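Local structure of FAD linked oxidase-like protein (Myceliophthora thermophila, 5L6G) at residues Lys251-Leu256 and His407-Glu412; Gln257-Asn262 and Gln298-Leu303; Met271-Asn276 and Thr280-Leu285. The protein oxidises the C1 hydroxyl of xylooligosaccharides and related sugars to lactones, using a bicovalently bound FAD and passing the electrons to oxygen to give hydrogen peroxide. All coordinates share one frame; numbering follows the deposited sequence.

Overall arrangement
The three contacts build one side of the substrate-binding half of the enzyme, where helices 246-261 and 290-304 lie against an antiparallel sheet. Contacts 1 and 2 share helix 246-261 and have centres about 11 Å apart; F409 of contact 1 packs on Q257 and L260 of contact 2. Contact 3 is a hairpin in the same sheet, its centre about 11 Å from that of contact 1 and about 14 Å from that of contact 2. M271 reaches W259 and L300 of contact 2, while V273 meets L256 of contact 1. Xylose joins contacts 1 and 3 through E412 and R272, whose side chains are about 6 Å apart.

Contact 1: Lys251-Leu256 and His407-Glu412; sequences KGWGAL and HLFLYE. With XYP (beta-D-xylopyranose), chain H.
W253 carries its indole with CG anti to the backbone N (chi1 -164°), whereas F409 and Y411 both place CG beside the backbone N and anti to the carbonyl carbon. With these torsions the indole leaves helix 246-261 and meets the two rings rising from strand 409-417. The pyrrole part of the indole turns its edge toward the face of F409 in an offset edge-to-face pair, ring centroids 5.2 Å apart and planes at 79°. The closest atoms are W253 NE1 and F409 CE2, 3.5 Å apart. Y411 comes from the opposite direction and meets the benzo part of the indole edge to edge: W253 CZ2 lies 3.4 Å from Y411 OH and 3.6 Å from Y411 CE2. The phenol oxygen is thus packed beside a carbon of the indole, while its hydrogen-bond partner is T349 OG1, on the neighbouring strand 341-349. All three aromatic residues are buried, and L352 covers both W253 and Y411. L408 CG lies 4.1 Å above the F409 ring plane; L408 and F409 both lie opposite T349, a classic beta bulge at the start of the strand. The alternation of the strand then sends the extended side chain of E412 to the other side of the sheet. There its carboxylate meets the xylose, and OE2 is hydrogen-bonded to Y96 OH. A hydrogen bond from the sugar O1 to E412 OE1 (2.9 Å) is doubtful, because OE1 is modelled too close to the ring oxygen. The strand thus has an aromatic helix-on-sheet interface on one face and the experimentally established substrate site of this FAD-linked oxidase on the other.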
loop_
_atom_site.group_PDB
_atom_site.type_symbol
_atom_site.label_atom_id
_atom_site.label_comp_id
_atom_site.label_asym_id
_atom_site.label_seq_id
_atom_site.Cartn_x
_atom_site.Cartn_y
_atom_site.Cartn_z
ATOM N N LYS A 251 17.542 -13.115 19.221
ATOM C CA LYS A 251 18.742 -12.318 19.468
ATOM C C LYS A 251 19.018 -11.376 18.299
ATOM O O LYS A 251 19.447 -10.220 18.495
ATOM C CB LYS A 251 19.936 -13.236 19.701
ATOM C CG LYS A 251 19.888 -13.981 21.028
ATOM C CD LYS A 251 20.927 -15.094 21.097
ATOM C CE LYS A 251 22.342 -14.537 21.029
ATOM N NZ LYS A 251 23.327 -15.556 20.554
ATOM N N GLY A 252 18.747 -11.865 17.091
ATOM C CA GLY A 252 18.984 -11.087 15.872
ATOM C C GLY A 252 18.039 -9.921 15.751
ATOM O O GLY A 252 18.435 -8.783 15.514
ATOM N N TRP A 253 16.761 -10.208 15.938
ATOM C CA TRP A 253 15.743 -9.197 15.862
ATOM C C TRP A 253 15.880 -8.237 17.020
ATOM O O TRP A 253 15.693 -7.039 16.842
ATOM C CB TRP A 253 14.371 -9.877 15.877
ATOM C CG TRP A 253 13.203 -9.075 15.460
ATOM C CD1 TRP A 253 13.022 -7.725 15.542
ATOM C CD2 TRP A 253 11.987 -9.612 14.951
ATOM N NE1 TRP A 253 11.771 -7.390 15.085
ATOM C CE2 TRP A 253 11.110 -8.539 14.737
ATOM C CE3 TRP A 253 11.556 -10.912 14.664
ATOM C CZ2 TRP A 253 9.823 -8.718 14.228
ATOM C CZ3 TRP A 253 10.282 -11.098 14.175
ATOM C CH2 TRP A 253 9.432 -10.003 13.944
ATOM N N GLY A 254 16.211 -8.754 18.205
ATOM C CA GLY A 254 16.360 -7.908 19.387
ATOM C C GLY A 254 17.440 -6.868 19.132
ATOM O O GLY A 254 17.269 -5.682 19.461
ATOM N N ALA A 255 18.553 -7.309 18.540
ATOM C CA ALA A 255 19.629 -6.397 18.193
ATOM C C ALA A 255 19.176 -5.397 17.141
ATOM O O ALA A 255 19.489 -4.217 17.242
ATOM C CB ALA A 255 20.834 -7.150 17.682
ATOM N N LEU A 256 18.480 -5.896 16.120
ATOM C CA LEU A 256 18.084 -5.069 15.002
ATOM C C LEU A 256 17.141 -3.945 15.439
ATOM O O LEU A 256 17.294 -2.793 15.018
ATOM C CB LEU A 256 17.427 -5.923 13.925
ATOM C CG LEU A 256 17.029 -5.259 12.604
ATOM C CD1 LEU A 256 18.258 -4.801 11.824
ATOM C CD2 LEU A 256 16.219 -6.253 11.807
ATOM N N HIS A 407 5.747 3.321 16.207
ATOM C CA HIS A 407 5.540 2.720 14.901
ATOM C C HIS A 407 6.891 2.489 14.295
ATOM O O HIS A 407 7.393 3.280 13.510
ATOM C CB HIS A 407 4.646 3.624 14.066
ATOM C CG HIS A 407 3.339 3.881 14.734
ATOM N ND1 HIS A 407 2.888 5.142 15.037
ATOM C CD2 HIS A 407 2.430 3.020 15.251
ATOM C CE1 HIS A 407 1.726 5.051 15.661
ATOM N NE2 HIS A 407 1.420 3.775 15.793
ATOM N N LEU A 408 7.473 1.375 14.710
ATOM C CA LEU A 408 8.858 1.070 14.401
ATOM C C LEU A 408 8.992 0.152 13.204
ATOM O O LEU A 408 9.948 0.296 12.424
ATOM C CB LEU A 408 9.477 0.376 15.596
ATOM C CG LEU A 408 10.985 0.199 15.523
ATOM C CD1 LEU A 408 11.698 1.531 15.339
ATOM C CD2 LEU A 408 11.476 -0.510 16.774
ATOM N N PHE A 409 8.059 -0.804 13.096
ATOM C CA PHE A 409 8.097 -1.851 12.077
ATOM C C PHE A 409 6.752 -1.943 11.387
ATOM O O PHE A 409 5.705 -1.863 12.026
ATOM C CB PHE A 409 8.366 -3.240 12.670
ATOM C CG PHE A 409 9.729 -3.404 13.265
ATOM C CD1 PHE A 409 10.861 -3.137 12.516
ATOM C CD2 PHE A 409 9.878 -3.825 14.574
ATOM C CE1 PHE A 409 12.112 -3.302 13.052
ATOM C CE2 PHE A 409 11.127 -3.964 15.126
ATOM C CZ PHE A 409 12.252 -3.717 14.361
ATOM N N LEU A 410 6.819 -2.145 10.081
ATOM C CA LEU A 410 5.686 -2.500 9.255
ATOM C C LEU A 410 5.901 -3.889 8.685
ATOM O O LEU A 410 7.000 -4.248 8.223
ATOM C CB LEU A 410 5.547 -1.488 8.127
ATOM C CG LEU A 410 4.576 -1.736 6.997
ATOM C CD1 LEU A 410 3.170 -1.707 7.565
ATOM C CD2 LEU A 410 4.763 -0.685 5.895
ATOM N N TYR A 411 4.835 -4.669 8.675
ATOM C CA TYR A 411 4.927 -6.060 8.292
ATOM C C TYR A 411 3.940 -6.408 7.199
ATOM O O TYR A 411 2.790 -5.943 7.217
ATOM C CB TYR A 411 4.589 -6.961 9.461
ATOM C CG TYR A 411 5.367 -6.775 10.740
ATOM C CD1 TYR A 411 5.144 -5.670 11.562
ATOM C CD2 TYR A 411 6.270 -7.726 11.162
ATOM C CE1 TYR A 411 5.785 -5.519 12.771
ATOM C CE2 TYR A 411 6.927 -7.594 12.374
ATOM C CZ TYR A 411 6.682 -6.492 13.179
ATOM O OH TYR A 411 7.330 -6.340 14.378
ATOM N N GLU A 412 4.398 -7.256 6.281
ATOM C CA GLU A 412 3.540 -7.923 5.342
ATOM C C GLU A 412 3.721 -9.422 5.575
ATOM O O GLU A 412 4.851 -9.913 5.560
ATOM C CB GLU A 412 3.904 -7.595 3.896
ATOM C CG GLU A 412 2.907 -8.171 2.901
ATOM C CD GLU A 412 3.277 -7.910 1.452
ATOM O OE1 GLU A 412 4.406 -7.417 1.172
ATOM O OE2 GLU A 412 2.433 -8.232 0.587
HETATM O O1 XYP H . 5.643 -4.983 0.278
HETATM C C1 XYP H . 5.530 -5.526 -1.035
HETATM C C2 XYP H . 6.904 -6.010 -1.496
HETATM C C3 XYP H . 6.806 -6.780 -2.806
HETATM C C4 XYP H . 5.761 -7.886 -2.690
HETATM C C5 XYP H . 4.422 -7.323 -2.198
HETATM O O2 XYP H . 7.736 -4.863 -1.670
HETATM O O3 XYP H . 8.097 -7.277 -3.201
HETATM O O4 XYP H . 5.528 -8.474 -3.976
HETATM O O5 XYP H . 4.577 -6.577 -0.995
#

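Contact 2: Gln257-Asn262 and Gln298-Leu303; sequences QEWLLN and QPLLAL
W259 and L300 form the centre of an apolar helix-to-helix contact between helices 246-261 and 290-304, which lie side by side on the sheet that holds the substrate-binding residues. L300 lies across one face of the indole, the two side chains crossing at about a right angle. Its CD1 methyl makes a CH-pi contact, 3.9 Å from the centroid of the W259 five-membered ring and 15° off the ring normal, and it lies 3.7 Å from W259 CD2. The other methyl, CD2, covers the benzo part, 3.9 Å from W259 CH2, so the leucine spans both rings. With CG anti to the backbone N in W259 (chi1 172°) and chi2 at 81°, the indole extends toward helix 290-304 and presents its face to the leucine. L303, one turn further along, adds a more exposed contact: its CD2 touches W259 CB at 3.7 Å and also packs on A255. Replacing W259 by an alanine removes the flat surface that both L300 methyls cover, and is likely to leave a gap between the helices next to M271. Near the C-terminal end of helix 246-261, N262 leaves the helical conformation, and its ND2 donates to E258 O at 2.8 Å. The same carbonyl accepts N262 N from the opposite face of its plane. M265, M269 and M271 also touch the indole, and M271 also touches L300. Here two helices pack on one face of the antiparallel sheet of the substrate-binding domain, whose other face carries R272 and E412, consistent with the FAD-linked oxidase family.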
loop_
_atom_site.group_PDB
_atom_site.type_symbol
_atom_site.label_atom_id
_atom_site.label_comp_id
_atom_site.label_asym_id
_atom_site.label_seq_id
_atom_site.Cartn_x
_atom_site.Cartn_y
_atom_site.Cartn_z
ATOM N N GLN A 257 16.142 -4.273 16.260
ATOM C CA GLN A 257 15.217 -3.241 16.715
ATOM C C GLN A 257 15.883 -2.209 17.604
ATOM O O GLN A 257 15.562 -1.023 17.514
ATOM C CB GLN A 257 13.992 -3.836 17.408
ATOM C CG GLN A 257 14.209 -4.455 18.759
ATOM C CD GLN A 257 12.952 -5.121 19.267
ATOM O OE1 GLN A 257 11.930 -5.186 18.554
ATOM N NE2 GLN A 257 13.008 -5.621 20.511
ATOM N N GLU A 258 16.794 -2.650 18.466
ATOM C CA GLU A 258 17.523 -1.730 19.320
ATOM C C GLU A 258 18.382 -0.783 18.454
ATOM O O GLU A 258 18.384 0.433 18.669
ATOM C CB GLU A 258 18.354 -2.519 20.348
ATOM C CG GLU A 258 19.046 -1.681 21.389
ATOM C CD GLU A 258 19.849 -2.514 22.385
ATOM O OE1 GLU A 258 19.419 -3.642 22.713
ATOM O OE2 GLU A 258 20.900 -2.006 22.856
ATOM N N TRP A 259 19.042 -1.336 17.440
ATOM C CA TRP A 259 19.827 -0.535 16.495
ATOM C C TRP A 259 18.937 0.504 15.796
ATOM O O TRP A 259 19.273 1.675 15.749
ATOM C CB TRP A 259 20.487 -1.454 15.475
ATOM C CG TRP A 259 21.169 -0.816 14.319
ATOM C CD1 TRP A 259 22.421 -0.262 14.297
ATOM C CD2 TRP A 259 20.648 -0.688 12.993
ATOM N NE1 TRP A 259 22.702 0.210 13.024
ATOM C CE2 TRP A 259 21.631 -0.040 12.214
ATOM C CE3 TRP A 259 19.447 -1.068 12.387
ATOM C CZ2 TRP A 259 21.445 0.240 10.859
ATOM C CZ3 TRP A 259 19.253 -0.786 11.049
ATOM C CH2 TRP A 259 20.256 -0.146 10.293
ATOM N N LEU A 260 17.796 0.076 15.277
ATOM C CA LEU A 260 16.921 0.990 14.539
ATOM C C LEU A 260 16.371 2.071 15.465
ATOM O O LEU A 260 16.403 3.259 15.162
ATOM C CB LEU A 260 15.763 0.229 13.883
ATOM C CG LEU A 260 14.800 1.040 13.007
ATOM C CD1 LEU A 260 15.510 1.659 11.821
ATOM C CD2 LEU A 260 13.672 0.144 12.546
ATOM N N LEU A 261 15.897 1.640 16.616
ATOM C CA LEU A 261 15.243 2.507 17.558
ATOM C C LEU A 261 16.215 3.554 18.086
ATOM O O LEU A 261 15.823 4.682 18.392
ATOM C CB LEU A 261 14.655 1.638 18.664
ATOM C CG LEU A 261 13.668 2.178 19.663
ATOM C CD1 LEU A 261 12.456 2.782 18.992
ATOM C CD2 LEU A 261 13.304 1.028 20.619
ATOM N N ASN A 262 17.493 3.206 18.139
ATOM C CA ASN A 262 18.515 4.147 18.545
ATOM C C ASN A 262 19.185 4.952 17.432
ATOM O O ASN A 262 20.209 5.559 17.662
ATOM C CB ASN A 262 19.562 3.434 19.402
ATOM C CG ASN A 262 19.046 3.152 20.802
ATOM O OD1 ASN A 262 18.980 4.050 21.639
ATOM N ND2 ASN A 262 18.599 1.918 21.034
ATOM N N GLN A 298 28.447 -0.797 8.086
ATOM C CA GLN A 298 29.400 -1.527 8.907
ATOM C C GLN A 298 28.978 -1.738 10.372
ATOM O O GLN A 298 29.104 -2.843 10.881
ATOM C CB GLN A 298 30.805 -0.911 8.813
ATOM C CG GLN A 298 31.867 -1.733 9.525
ATOM C CD GLN A 298 31.945 -3.167 9.015
ATOM O OE1 GLN A 298 31.802 -3.425 7.813
ATOM N NE2 GLN A 298 32.165 -4.111 9.932
ATOM N N PRO A 299 28.493 -0.682 11.061
ATOM C CA PRO A 299 28.062 -0.879 12.450
ATOM C C PRO A 299 27.004 -1.971 12.632
ATOM O O PRO A 299 27.090 -2.757 13.591
ATOM C CB PRO A 299 27.509 0.495 12.839
ATOM C CG PRO A 299 28.331 1.437 12.036
ATOM C CD PRO A 299 28.536 0.747 10.713
ATOM N N LEU A 300 26.029 -2.039 11.724
ATOM C CA LEU A 300 25.044 -3.112 11.770
ATOM C C LEU A 300 25.670 -4.490 11.549
ATOM O O LEU A 300 25.316 -5.453 12.235
ATOM C CB LEU A 300 23.953 -2.902 10.716
ATOM C CG LEU A 300 22.813 -3.929 10.803
ATOM C CD1 LEU A 300 22.236 -3.966 12.211
ATOM C CD2 LEU A 300 21.731 -3.675 9.759
ATOM N N LEU A 301 26.566 -4.591 10.569
ATOM C CA LEU A 301 27.224 -5.868 10.269
ATOM C C LEU A 301 27.997 -6.398 11.488
ATOM O O LEU A 301 27.932 -7.587 11.802
ATOM C CB LEU A 301 28.165 -5.734 9.071
ATOM C CG LEU A 301 27.595 -5.403 7.686
ATOM C CD1 LEU A 301 28.749 -5.321 6.695
ATOM C CD2 LEU A 301 26.551 -6.411 7.218
ATOM N N ALA A 302 28.692 -5.500 12.182
ATOM C CA ALA A 302 29.432 -5.849 13.397
ATOM C C ALA A 302 28.479 -6.283 14.509
ATOM O O ALA A 302 28.746 -7.239 15.225
ATOM C CB ALA A 302 30.282 -4.673 13.852
ATOM N N LEU A 303 27.361 -5.584 14.631
ATOM C CA LEU A 303 26.353 -5.895 15.633
ATOM C C LEU A 303 25.721 -7.274 15.413
ATOM O O LEU A 303 25.578 -8.045 16.356
ATOM C CB LEU A 303 25.276 -4.811 15.619
ATOM C CG LEU A 303 24.189 -4.913 16.673
ATOM C CD1 LEU A 303 24.781 -4.613 18.044
ATOM C CD2 LEU A 303 23.060 -3.947 16.327
#

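Contact 3: Met271-Asn276 and Thr280-Leu285. With XYP (beta-D-xylopyranose), chain H.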
loop_
_atom_site.group_PDB
_atom_site.type_symbol
_atom_site.label_atom_id
_atom_site.label_comp_id
_atom_site.label_asym_id
_atom_site.label_seq_id
_atom_site.Cartn_x
_atom_site.Cartn_y
_atom_site.Cartn_z
ATOM N N MET A 271 15.485 -0.298 4.112
ATOM C CA MET A 271 15.796 -1.712 4.367
ATOM C C MET A 271 14.617 -2.455 4.975
ATOM O O MET A 271 13.771 -1.854 5.603
ATOM C CB MET A 271 16.997 -1.833 5.278
ATOM C CG MET A 271 17.652 -3.199 5.302
ATOM S SD MET A 271 19.289 -3.194 6.043
ATOM C CE MET A 271 18.986 -2.304 7.581
ATOM N N ARG A 272 14.590 -3.764 4.744
ATOM C CA ARG A 272 13.609 -4.660 5.312
ATOM C C ARG A 272 14.224 -6.048 5.510
ATOM O O ARG A 272 15.228 -6.390 4.894
ATOM C CB ARG A 272 12.441 -4.791 4.358
ATOM C CG ARG A 272 12.770 -5.609 3.108
ATOM C CD ARG A 272 11.689 -5.401 2.042
ATOM N NE ARG A 272 11.919 -6.206 0.860
ATOM C CZ ARG A 272 11.176 -6.155 -0.237
ATOM N NH1 ARG A 272 10.159 -5.314 -0.315
ATOM N NH2 ARG A 272 11.470 -6.932 -1.266
ATOM N N VAL A 273 13.615 -6.825 6.382
ATOM C CA VAL A 273 13.848 -8.256 6.435
ATOM C C VAL A 273 12.824 -8.910 5.531
ATOM O O VAL A 273 11.650 -8.635 5.660
ATOM C CB VAL A 273 13.653 -8.809 7.860
ATOM C CG1 VAL A 273 13.795 -10.321 7.866
ATOM C CG2 VAL A 273 14.650 -8.178 8.823
ATOM N N LEU A 274 13.288 -9.755 4.617
ATOM C CA LEU A 274 12.429 -10.691 3.903
ATOM C C LEU A 274 12.744 -12.069 4.432
ATOM O O LEU A 274 13.890 -12.471 4.437
ATOM C CB LEU A 274 12.721 -10.678 2.404
ATOM C CG LEU A 274 12.002 -11.749 1.570
ATOM C CD1 LEU A 274 10.488 -11.569 1.663
ATOM C CD2 LEU A 274 12.444 -11.710 0.127
ATOM N N GLY A 275 11.719 -12.772 4.896
ATOM C CA GLY A 275 11.866 -14.121 5.394
ATOM C C GLY A 275 10.924 -15.029 4.652
ATOM O O GLY A 275 9.799 -14.644 4.343
ATOM N N ASN A 276 11.406 -16.220 4.317
ATOM C CA ASN A 276 10.532 -17.316 3.897
ATOM C C ASN A 276 11.071 -18.583 4.532
ATOM O O ASN A 276 12.020 -18.515 5.309
ATOM C CB ASN A 276 10.437 -17.400 2.364
ATOM C CG ASN A 276 11.772 -17.611 1.688
ATOM O OD1 ASN A 276 12.498 -18.550 1.993
ATOM N ND2 ASN A 276 12.102 -16.726 0.741
ATOM N N THR A 280 16.308 -16.170 5.032
ATOM C CA THR A 280 15.968 -14.899 5.655
ATOM C C THR A 280 17.108 -13.930 5.387
ATOM O O THR A 280 18.279 -14.291 5.514
ATOM C CB THR A 280 15.758 -15.039 7.166
ATOM O OG1 THR A 280 14.683 -15.975 7.422
ATOM C CG2 THR A 280 15.385 -13.673 7.771
ATOM N N GLN A 281 16.781 -12.715 4.984
ATOM C CA GLN A 281 17.848 -11.753 4.725
ATOM C C GLN A 281 17.304 -10.353 4.854
ATOM O O GLN A 281 16.098 -10.133 4.693
ATOM C CB GLN A 281 18.424 -11.961 3.326
ATOM C CG GLN A 281 17.402 -11.805 2.211
ATOM C CD GLN A 281 17.990 -11.868 0.817
ATOM O OE1 GLN A 281 17.402 -11.348 -0.119
ATOM N NE2 GLN A 281 19.143 -12.492 0.673
ATOM N N LEU A 282 18.205 -9.425 5.173
ATOM C CA LEU A 282 17.909 -8.035 5.002
ATOM C C LEU A 282 18.106 -7.742 3.538
ATOM O O LEU A 282 19.020 -8.293 2.922
ATOM C CB LEU A 282 18.813 -7.163 5.853
ATOM C CG LEU A 282 18.564 -7.288 7.354
ATOM C CD1 LEU A 282 19.864 -7.080 8.106
ATOM C CD2 LEU A 282 17.511 -6.308 7.797
ATOM N N GLN A 283 17.248 -6.877 3.009
ATOM C CA GLN A 283 17.330 -6.365 1.655
ATOM C C GLN A 283 17.237 -4.863 1.792
ATOM O O GLN A 283 16.317 -4.359 2.436
ATOM C CB GLN A 283 16.144 -6.832 0.806
ATOM C CG GLN A 283 15.993 -8.333 0.769
ATOM C CD GLN A 283 14.805 -8.756 -0.063
ATOM O OE1 GLN A 283 13.745 -8.130 -0.025
ATOM N NE2 GLN A 283 14.967 -9.846 -0.788
ATOM N N GLY A 284 18.178 -4.166 1.166
ATOM C CA GLY A 284 18.231 -2.723 1.240
ATOM C C GLY A 284 18.389 -2.052 -0.100
ATOM O O GLY A 284 18.736 -2.688 -1.104
ATOM N N LEU A 285 18.076 -0.760 -0.108
ATOM C CA LEU A 285 18.442 0.138 -1.182
ATOM C C LEU A 285 19.031 1.377 -0.513
ATOM O O LEU A 285 18.352 2.085 0.239
ATOM C CB LEU A 285 17.240 0.501 -2.050
ATOM C CG LEU A 285 17.591 1.223 -3.353
ATOM C CD1 LEU A 285 18.295 0.262 -4.299
ATOM C CD2 LEU A 285 16.395 1.855 -4.026
HETATM O O1 XYP H . 5.643 -4.983 0.278
HETATM C C1 XYP H . 5.530 -5.526 -1.035
HETATM C C2 XYP H . 6.904 -6.010 -1.496
HETATM C C3 XYP H . 6.806 -6.780 -2.806
HETATM C C4 XYP H . 5.761 -7.886 -2.690
HETATM C C5 XYP H . 4.422 -7.323 -2.198
HETATM O O2 XYP H . 7.736 -4.863 -1.670
HETATM O O3 XYP H . 8.097 -7.277 -3.201
HETATM O O4 XYP H . 5.528 -8.474 -3.976
HETATM O O5 XYP H . 4.577 -6.577 -0.995
#
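The R272 guanidinium meets its partners at the edge, in its own plane: Q283 OE1 and the xylose O2. NE and NH2 grip Q283 OE1 side-on at 2.8 Å and 2.9 Å, the oxygen 1° out of the guanidinium plane. The guanidinium and amide lie close to a common plane. This pair of hydrogen bonds to one oxygen probably restricts rotation of the guanidinium, with NH1 left on the side of the sugar, where it donates to xylose O2 at 2.8 Å (N-H...O 139°). R272 starts with CG between the backbone N and carbonyl carbon (chi1 72°), then runs extended to NE, bringing the guanidinium to the end of the Q283 side chain. The amide of Q283 is fixed from its other end: NE2 donates to a lone pair of Q281 OE1 at 2.9 Å, and L274 CD2 packs against it. Q281 NE2 in turn bonds N240 and E238 of strand 234-240, a hydrogen-bond chain likely to help hold the arginine in place. In the backbone, R272 with Q283 and L274 with Q281 are antiparallel hydrogen-bonded pairs, each closed by two bonds. The opposite face is largely apolar: V273 CG2 meets L282 CD2 at 3.6 Å, M271 CG lies 4.0 Å from the same methyl, and V273 CG1 touches T280 CG2. Strand 269-275 continues the sheet to strand 374-381 through M271, V273 and G275, and strand 280-286 joins strand 234-240. Helix 246-261 covers the largely apolar face, with L256 on V273 and W259 on M271, while the face of R272 looks to the xylose.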